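Local coordinates for protein PcyX_EBK42635 (Marine metagenome, PDB 5OWG) that probably reduces biliverdin to phycoerythrobilin in a four-electron, ferredoxin-dependent reaction, as a bilin reductase of oceanic phage type, at residues 27-32 against 55-60; 78-83 against 171-176; 116-121 against 181-186. One frame throughout, in Å; residues are numbered along the deposited sequence.

Contact 1 of 3, residues 27-32 against 55-60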
# COMPACT_ATOMS: atom_id res chain seq x y z
N ASN A 27 -6.01 14.30 -3.02
CA ASN A 27 -6.83 14.91 -4.06
C ASN A 27 -7.99 14.03 -4.51
O ASN A 27 -8.89 14.54 -5.19
CB ASN A 27 -5.97 15.26 -5.28
CG ASN A 27 -5.31 16.62 -5.16
OD1 ASN A 27 -5.11 17.13 -4.06
ND2 ASN A 27 -4.99 17.21 -6.30
N ASN A 28 -7.99 12.74 -4.18
CA ASN A 28 -9.02 11.82 -4.64
C ASN A 28 -9.74 11.11 -3.50
O ASN A 28 -10.95 10.90 -3.58
CB ASN A 28 -8.39 10.76 -5.57
CG ASN A 28 -7.94 11.34 -6.89
OD1 ASN A 28 -8.61 11.18 -7.91
ND2 ASN A 28 -6.80 12.02 -6.88
N LEU A 29 -9.03 10.74 -2.45
CA LEU A 29 -9.59 10.01 -1.32
C LEU A 29 -9.69 10.94 -0.11
O LEU A 29 -9.33 12.12 -0.16
CB LEU A 29 -8.73 8.79 -1.00
CG LEU A 29 -8.43 7.86 -2.17
CD1 LEU A 29 -7.35 6.86 -1.81
CD2 LEU A 29 -9.69 7.14 -2.60
N VAL A 30 -10.19 10.38 0.99
CA VAL A 30 -10.26 11.08 2.27
C VAL A 30 -9.52 10.25 3.30
O VAL A 30 -9.73 9.04 3.39
CB VAL A 30 -11.71 11.34 2.70
CG1 VAL A 30 -11.76 12.05 4.05
CG2 VAL A 30 -12.44 12.14 1.65
N GLU A 31 -8.67 10.91 4.09
CA GLU A 31 -7.93 10.23 5.13
C GLU A 31 -8.82 9.96 6.34
O GLU A 31 -9.71 10.75 6.67
CB GLU A 31 -6.72 11.07 5.55
CG GLU A 31 -5.82 10.38 6.56
CD GLU A 31 -4.50 11.10 6.73
OE1 GLU A 31 -4.38 12.25 6.26
OE2 GLU A 31 -3.57 10.51 7.32
N TYR A 32 -8.57 8.83 6.99
CA TYR A 32 -9.32 8.43 8.17
C TYR A 32 -8.38 7.73 9.14
O TYR A 32 -7.29 7.28 8.76
CB TYR A 32 -10.49 7.51 7.81
CG TYR A 32 -10.07 6.13 7.36
CD1 TYR A 32 -9.67 5.89 6.06
CD2 TYR A 32 -10.07 5.06 8.25
CE1 TYR A 32 -9.28 4.63 5.65
CE2 TYR A 32 -9.68 3.80 7.85
CZ TYR A 32 -9.29 3.59 6.55
OH TYR A 32 -8.90 2.34 6.14
N ARG A 55 -15.63 6.14 -1.87
CA ARG A 55 -16.72 5.25 -2.26
C ARG A 55 -16.20 4.02 -2.99
O ARG A 55 -16.71 2.91 -2.79
CB ARG A 55 -17.71 6.02 -3.15
CG ARG A 55 -18.65 5.14 -3.96
CD ARG A 55 -19.71 5.97 -4.69
NE ARG A 55 -20.52 5.16 -5.59
CZ ARG A 55 -21.37 5.65 -6.48
NH1 ARG A 55 -21.53 6.97 -6.60
NH2 ARG A 55 -22.07 4.84 -7.26
N TYR A 56 -15.18 4.19 -3.82
CA TYR A 56 -14.74 3.12 -4.70
C TYR A 56 -13.57 2.32 -4.15
O TYR A 56 -13.35 1.19 -4.60
CB TYR A 56 -14.35 3.70 -6.07
CG TYR A 56 -15.44 4.55 -6.69
CD1 TYR A 56 -16.51 3.96 -7.36
CD2 TYR A 56 -15.40 5.93 -6.61
CE1 TYR A 56 -17.51 4.73 -7.93
CE2 TYR A 56 -16.40 6.71 -7.18
CZ TYR A 56 -17.45 6.10 -7.84
OH TYR A 56 -18.44 6.87 -8.40
N ILE A 57 -12.82 2.87 -3.20
CA ILE A 57 -11.64 2.22 -2.64
C ILE A 57 -11.84 2.14 -1.13
O ILE A 57 -11.77 3.16 -0.43
CB ILE A 57 -10.36 2.99 -2.99
CG1 ILE A 57 -10.13 2.99 -4.50
CG2 ILE A 57 -9.15 2.39 -2.27
CD1 ILE A 57 -9.31 4.16 -4.99
N ARG A 58 -12.07 0.93 -0.62
CA ARG A 58 -12.34 0.78 0.81
C ARG A 58 -11.12 1.08 1.66
O ARG A 58 -11.25 1.57 2.78
CB ARG A 58 -12.86 -0.63 1.12
CG ARG A 58 -11.83 -1.75 0.98
CD ARG A 58 -12.39 -3.06 1.51
NE ARG A 58 -11.44 -4.16 1.36
CZ ARG A 58 -10.51 -4.49 2.25
NH1 ARG A 58 -10.38 -3.81 3.39
NH2 ARG A 58 -9.70 -5.51 2.01
N ARG A 59 -9.92 0.81 1.14
CA ARG A 59 -8.72 1.01 1.95
C ARG A 59 -7.53 1.36 1.07
O ARG A 59 -7.24 0.66 0.09
CB ARG A 59 -8.41 -0.23 2.79
CG ARG A 59 -7.26 -0.04 3.76
CD ARG A 59 -7.13 -1.21 4.72
NE ARG A 59 -6.16 -0.94 5.78
CZ ARG A 59 -4.87 -1.27 5.73
NH1 ARG A 59 -4.37 -1.89 4.67
NH2 ARG A 59 -4.08 -0.98 6.75
N ALA A 60 -6.85 2.45 1.43
CA ALA A 60 -5.58 2.85 0.82
C ALA A 60 -4.63 3.18 1.96
O ALA A 60 -4.91 4.06 2.77
CB ALA A 60 -5.76 4.06 -0.09
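L29 straddles I57 and A60 with its two methyl branches, each branch going to a different partner. CD2 meets the tip of the isoleucine, 3.8 Å from I57 CD1, while CD1 rests 3.7 Å from A60 CB. The leucine and isoleucine side chains cross at about a right angle, so they meet through their terminal methyls and do not lie along one another. In L29 the CG is anti to the carbonyl carbon (chi1 -52°), and from there the fork opens over the two residues. Carbon meets carbon throughout this patch. L29 also packs on W52 and N54, and both I57 and A60 touch L80, so the apolar cluster carries on into the next strand.

L29 is the link between helix 14-28 and strand 30-32, one of the two edge strands of the antiparallel sheet, and strand 47-53 lies between that edge and strand 57-67. The side chains therefore bridge over an intervening strand. R58 and R59 both face F81, a classic beta bulge, and the chain turns a corner at R58.

Y32 makes the other half of the contact. Its hydroxyl end comes in across the aliphatic part of R59, with Y32 OH 3.7 Å from R59 CG, and the peptide oxygen R58 O lies farther off. Ring and guanidinium planes stand 74° apart and the two side chains cross nearly perpendicularly, so this is a phenol tip against a methylene and not a stack. R59 has its CB directed opposite to that of A60. Its extended chain carries the guanidinium past the tyrosine to E34, which takes a salt bridge from R59 NE, and to the backbone oxygen of L231, which takes a hydrogen bond from R59 NH1.

Contact 2 of 3, residues 78-83 against 171-176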
# COMPACT_ATOMS: atom_id res chain seq x y z
N LEU A 78 2.68 0.76 0.04
CA LEU A 78 1.46 1.41 -0.41
C LEU A 78 0.56 0.37 -1.06
O LEU A 78 0.98 -0.29 -2.02
CB LEU A 78 1.77 2.56 -1.38
CG LEU A 78 0.57 3.35 -1.90
CD1 LEU A 78 -0.14 4.10 -0.78
CD2 LEU A 78 1.01 4.33 -2.98
N CYS A 79 -0.66 0.24 -0.55
CA CYS A 79 -1.60 -0.76 -1.04
C CYS A 79 -2.99 -0.15 -1.10
O CYS A 79 -3.37 0.65 -0.24
CB CYS A 79 -1.62 -2.00 -0.14
SG CYS A 79 -2.56 -3.36 -0.83
N LEU A 80 -3.74 -0.54 -2.12
CA LEU A 80 -5.11 -0.07 -2.32
C LEU A 80 -6.02 -1.26 -2.57
O LEU A 80 -5.81 -2.01 -3.53
CB LEU A 80 -5.20 0.92 -3.49
CG LEU A 80 -5.05 2.41 -3.17
CD1 LEU A 80 -3.61 2.77 -2.84
CD2 LEU A 80 -5.56 3.26 -4.33
N PHE A 81 -7.05 -1.42 -1.72
CA PHE A 81 -8.09 -2.41 -1.93
C PHE A 81 -9.35 -1.74 -2.46
O PHE A 81 -9.81 -0.76 -1.85
CB PHE A 81 -8.41 -3.14 -0.63
CG PHE A 81 -7.39 -4.17 -0.23
CD1 PHE A 81 -7.41 -5.43 -0.79
CD2 PHE A 81 -6.43 -3.88 0.73
CE1 PHE A 81 -6.48 -6.39 -0.42
CE2 PHE A 81 -5.50 -4.83 1.11
CZ PHE A 81 -5.52 -6.08 0.53
N PRO A 82 -9.95 -2.20 -3.55
CA PRO A 82 -11.22 -1.62 -4.00
C PRO A 82 -12.38 -2.03 -3.10
O PRO A 82 -12.25 -2.87 -2.21
CB PRO A 82 -11.39 -2.17 -5.42
CG PRO A 82 -10.60 -3.43 -5.43
CD PRO A 82 -9.43 -3.19 -4.52
N MET A 83 -13.53 -1.41 -3.35
CA MET A 83 -14.72 -1.69 -2.56
C MET A 83 -15.28 -3.07 -2.92
O MET A 83 -14.89 -3.70 -3.91
CB MET A 83 -15.77 -0.59 -2.78
CG MET A 83 -16.89 -0.54 -1.73
SD MET A 83 -16.28 -0.40 -0.04
CE MET A 83 -15.48 1.20 -0.10
N SER A 171 2.39 7.81 -11.44
CA SER A 171 1.44 7.94 -12.54
C SER A 171 0.52 6.73 -12.63
O SER A 171 -0.63 6.86 -13.07
CB SER A 171 2.19 8.13 -13.87
OG SER A 171 3.04 9.26 -13.81
N ASN A 172 1.00 5.55 -12.23
CA ASN A 172 0.14 4.37 -12.19
C ASN A 172 -0.89 4.48 -11.07
O ASN A 172 -1.96 3.88 -11.16
CB ASN A 172 0.99 3.11 -12.02
CG ASN A 172 1.89 2.85 -13.22
OD1 ASN A 172 2.13 3.74 -14.04
ND2 ASN A 172 2.40 1.63 -13.32
N LEU A 173 -0.57 5.24 -10.02
CA LEU A 173 -1.53 5.47 -8.95
C LEU A 173 -2.66 6.39 -9.42
O LEU A 173 -3.84 6.03 -9.35
CB LEU A 173 -0.82 6.08 -7.74
CG LEU A 173 -1.69 6.50 -6.55
CD1 LEU A 173 -2.40 5.29 -5.95
CD2 LEU A 173 -0.84 7.20 -5.51
N ASN A 174 -2.30 7.58 -9.90
CA ASN A 174 -3.30 8.52 -10.41
C ASN A 174 -4.23 7.84 -11.40
O ASN A 174 -5.44 8.13 -11.44
CB ASN A 174 -2.61 9.72 -11.06
CG ASN A 174 -3.17 11.05 -10.60
OD1 ASN A 174 -4.30 11.13 -10.11
ND2 ASN A 174 -2.38 12.11 -10.76
N ASN A 175 -3.70 6.93 -12.22
CA ASN A 175 -4.52 6.22 -13.19
C ASN A 175 -5.31 5.08 -12.55
O ASN A 175 -6.39 4.74 -13.03
CB ASN A 175 -3.65 5.68 -14.32
CG ASN A 175 -3.42 6.70 -15.42
OD1 ASN A 175 -4.23 6.82 -16.33
ND2 ASN A 175 -2.33 7.45 -15.32
N TYR A 176 -4.78 4.47 -11.48
CA TYR A 176 -5.53 3.43 -10.78
C TYR A 176 -6.77 4.01 -10.11
O TYR A 176 -7.86 3.44 -10.20
CB TYR A 176 -4.64 2.74 -9.75
CG TYR A 176 -5.38 1.74 -8.88
CD1 TYR A 176 -5.50 0.41 -9.28
CD2 TYR A 176 -5.96 2.11 -7.68
CE1 TYR A 176 -6.17 -0.51 -8.49
CE2 TYR A 176 -6.64 1.20 -6.89
CZ TYR A 176 -6.74 -0.11 -7.30
OH TYR A 176 -7.41 -1.03 -6.52
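S171 O is gripped twice in the helical turn from which L173 and Y176 reach L80 of the strand. N175 N donates to S171 O at 3.2 Å as the ordinary helix bond, and N175 ND2 donates to S171 O at 2.9 Å, nearly straight at 173°. The two donors come from opposite faces of the carbonyl plane.

L173 and Y176 face the strand. Y176 CG is anti to the backbone N (chi1 174°), which sends the ring out from the helix toward the sheet. L80 CD2 lies 3.5 Å from Y176 CE2, and L80 CB is 3.7 Å from Y176 CE2, so near and far parts of the leucine both touch that carbon. The two side chains run past each other in opposite directions, and the methyl approaches the ring obliquely. P82 and Y176 cross at about a right angle; of the proline carbons CD is the nearer, 3.6 Å from Y176 OH. That hydroxyl is hydrogen-bonded to the backbone oxygen of P89, and F109 adds an edge-to-face ring contact.

One turn earlier, L173 fills in beside it. L173 CD1 comes 4.1 Å from L80 CD2, with the two leucines crossing at about a right angle, and L173 CD2 meets L78 CD2 at 4.2 Å. L78 and L80 point to the same face of strand 73-82, as residues two apart in a strand do. The axis of 171-176 passes 11.4 Å from that of 78-82 and runs nearly parallel to it, at 15°. This is helix-on-sheet packing in the alpha/beta/alpha sandwich of bilin reductases. With every touching residue buried, the hold across the interface is essentially apolar, and the single hydroxyl brought into it has its hydrogen bond supplied by P89.

Contact 3 of 3, residues 116-121 against 181-186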
# COMPACT_ATOMS: atom_id res chain seq x y z
N ASP A 116 -9.11 -12.68 -14.99
CA ASP A 116 -8.78 -11.63 -15.95
C ASP A 116 -9.53 -10.36 -15.60
O ASP A 116 -10.68 -10.41 -15.15
CB ASP A 116 -9.11 -12.06 -17.38
CG ASP A 116 -7.90 -12.58 -18.13
OD1 ASP A 116 -6.78 -12.09 -17.88
OD2 ASP A 116 -8.08 -13.47 -18.98
N HIS A 117 -8.88 -9.21 -15.81
CA HIS A 117 -9.49 -7.93 -15.51
C HIS A 117 -8.87 -6.87 -16.41
O HIS A 117 -7.65 -6.86 -16.59
CB HIS A 117 -9.31 -7.54 -14.04
CG HIS A 117 -10.36 -6.62 -13.53
ND1 HIS A 117 -10.32 -5.25 -13.71
CD2 HIS A 117 -11.50 -6.87 -12.84
CE1 HIS A 117 -11.38 -4.70 -13.15
NE2 HIS A 117 -12.12 -5.66 -12.62
N PRO A 118 -9.68 -5.97 -16.99
CA PRO A 118 -9.09 -4.96 -17.89
C PRO A 118 -8.04 -4.07 -17.23
O PRO A 118 -7.04 -3.74 -17.87
CB PRO A 118 -10.32 -4.14 -18.34
CG PRO A 118 -11.47 -5.06 -18.16
CD PRO A 118 -11.15 -5.91 -16.98
N LEU A 119 -8.24 -3.68 -15.97
CA LEU A 119 -7.33 -2.72 -15.35
C LEU A 119 -5.93 -3.30 -15.17
O LEU A 119 -4.96 -2.55 -15.14
CB LEU A 119 -7.89 -2.25 -14.01
CG LEU A 119 -7.07 -1.19 -13.27
CD1 LEU A 119 -6.78 0.01 -14.16
CD2 LEU A 119 -7.80 -0.75 -12.01
N THR A 120 -5.82 -4.62 -15.04
CA THR A 120 -4.50 -5.25 -14.99
C THR A 120 -3.82 -5.19 -16.36
O THR A 120 -2.70 -4.70 -16.49
CB THR A 120 -4.62 -6.70 -14.52
OG1 THR A 120 -5.31 -6.76 -13.27
CG2 THR A 120 -3.23 -7.33 -14.37
N LYS A 121 -4.50 -5.71 -17.38
CA LYS A 121 -3.96 -5.69 -18.74
C LYS A 121 -3.42 -4.32 -19.09
O LYS A 121 -2.32 -4.19 -19.64
CB LYS A 121 -5.05 -6.12 -19.73
CG LYS A 121 -5.73 -7.43 -19.36
CD LYS A 121 -6.65 -7.93 -20.46
CE LYS A 121 -5.90 -8.78 -21.47
NZ LYS A 121 -6.19 -8.35 -22.87
N ARG A 181 -12.83 3.11 -10.64
CA ARG A 181 -14.22 3.55 -10.51
C ARG A 181 -15.12 2.82 -11.51
O ARG A 181 -16.28 2.53 -11.20
CB ARG A 181 -14.31 5.06 -10.72
CG ARG A 181 -13.54 5.87 -9.68
CD ARG A 181 -12.94 7.14 -10.29
NE ARG A 181 -13.96 8.08 -10.75
CZ ARG A 181 -13.71 9.13 -11.53
NH1 ARG A 181 -12.48 9.36 -11.96
NH2 ARG A 181 -14.70 9.93 -11.89
N ASN A 182 -14.60 2.52 -12.70
CA ASN A 182 -15.40 1.94 -13.77
C ASN A 182 -15.81 0.50 -13.52
O ASN A 182 -16.42 -0.11 -14.41
CB ASN A 182 -14.63 2.02 -15.09
CG ASN A 182 -14.41 3.43 -15.56
OD1 ASN A 182 -15.33 4.26 -15.55
ND2 ASN A 182 -13.19 3.73 -15.99
N HIS A 183 -15.49 -0.07 -12.36
CA HIS A 183 -15.73 -1.48 -12.09
C HIS A 183 -16.58 -1.69 -10.84
O HIS A 183 -16.59 -2.78 -10.27
CB HIS A 183 -14.39 -2.21 -11.97
CG HIS A 183 -13.60 -2.20 -13.24
ND1 HIS A 183 -13.85 -3.08 -14.27
CD2 HIS A 183 -12.58 -1.41 -13.65
CE1 HIS A 183 -13.01 -2.83 -15.27
NE2 HIS A 183 -12.23 -1.83 -14.91
N GLU A 184 -17.28 -0.65 -10.40
CA GLU A 184 -18.19 -0.77 -9.27
C GLU A 184 -19.44 -1.54 -9.67
O GLU A 184 -20.11 -1.19 -10.65
CB GLU A 184 -18.57 0.63 -8.77
CG GLU A 184 -19.42 0.66 -7.52
CD GLU A 184 -19.96 2.04 -7.22
OE1 GLU A 184 -20.82 2.52 -7.99
OE2 GLU A 184 -19.50 2.66 -6.23
N GLY A 185 -19.76 -2.59 -8.92
CA GLY A 185 -20.96 -3.38 -9.15
C GLY A 185 -20.78 -4.59 -10.03
O GLY A 185 -21.73 -5.36 -10.19
N GLU A 186 -19.60 -4.78 -10.62
CA GLU A 186 -19.35 -5.89 -11.54
C GLU A 186 -19.09 -7.21 -10.83
O GLU A 186 -18.72 -8.18 -11.50
CB GLU A 186 -18.16 -5.55 -12.44
CG GLU A 186 -16.82 -5.67 -11.75
CD GLU A 186 -15.68 -5.25 -12.64
OE1 GLU A 186 -15.95 -4.66 -13.72
OE2 GLU A 186 -14.51 -5.49 -12.28
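H117 drives the corner of its imidazole into the face of H183, and this is the tight part of the contact. H117 CE1 stands 3.1 Å above the H183 ring plane, over its centre, and lies 3.2 Å from H183 ND1. The ring centroids are 4.2 Å apart with the planes inclined at 53°, an edge-to-face pair in which the side chains reach toward each other tip to tip.

E186 holds H183 and apparently H117 too. Within its own loop, H183 ND1 donates to E186 OE1 at 2.7 Å, with the acceptor almost in the ring plane and the donor arriving on the syn side of the carboxylate. The other oxygen, E186 OE2, lies 2.4 Å from H117 NE2, near the plane of that ring. A hydrogen bond is indicated, but the separation is too short to be trusted in detail. E186 CG sits between the backbone N and the carbonyl carbon (chi1 76°), and the chain is extended beyond it. The carboxylate is engaged although the residue lies at the solvent-facing rim.

The remaining contacts are looser. Exposed P118 has its CG 4.0 Å from H183 CE1 at the edge of the ring, and L119 barely reaches H183 NE2 through its CB. L119 turns to helix 161-179 instead, packing on Y176 and K179. On its own side H117 is the N-cap of helix 118-121, where its ND1 accepts a weak bond from L119 N, which fits the opposite ring nitrogen acting as donor.

H183 to E186 is a type II beta turn, with G185 in the positive-phi position such turns favour. The geometry is consistent with a carboxylate between two histidines, set between a helix N-terminus and the loop joining helices 161-179 and 189-204.

In the fold
Contact 1 closes before either of the others opens, whereas contacts 2 and 3 interleave along the chain. The centres of contacts 1 and 2 are about 10 Å apart and share the antiparallel sheet: strands 57-67 and 73-82 are neighbours in it, joined by backbone bonds such as R59 O to F81 N. Contacts 2 and 3, about 12 Å apart between centres, meet where Y176 of helix 161-179 packs on L119. Contacts 1 and 3 are about 17 Å apart between centres, yet the R55–E184 salt bridge still ties them. Contact 1 thus spans one side of the sheet from its edge strand, contact 2 lays helix 161-179 on strand 73-82, and contact 3 fixes the loop after that helix.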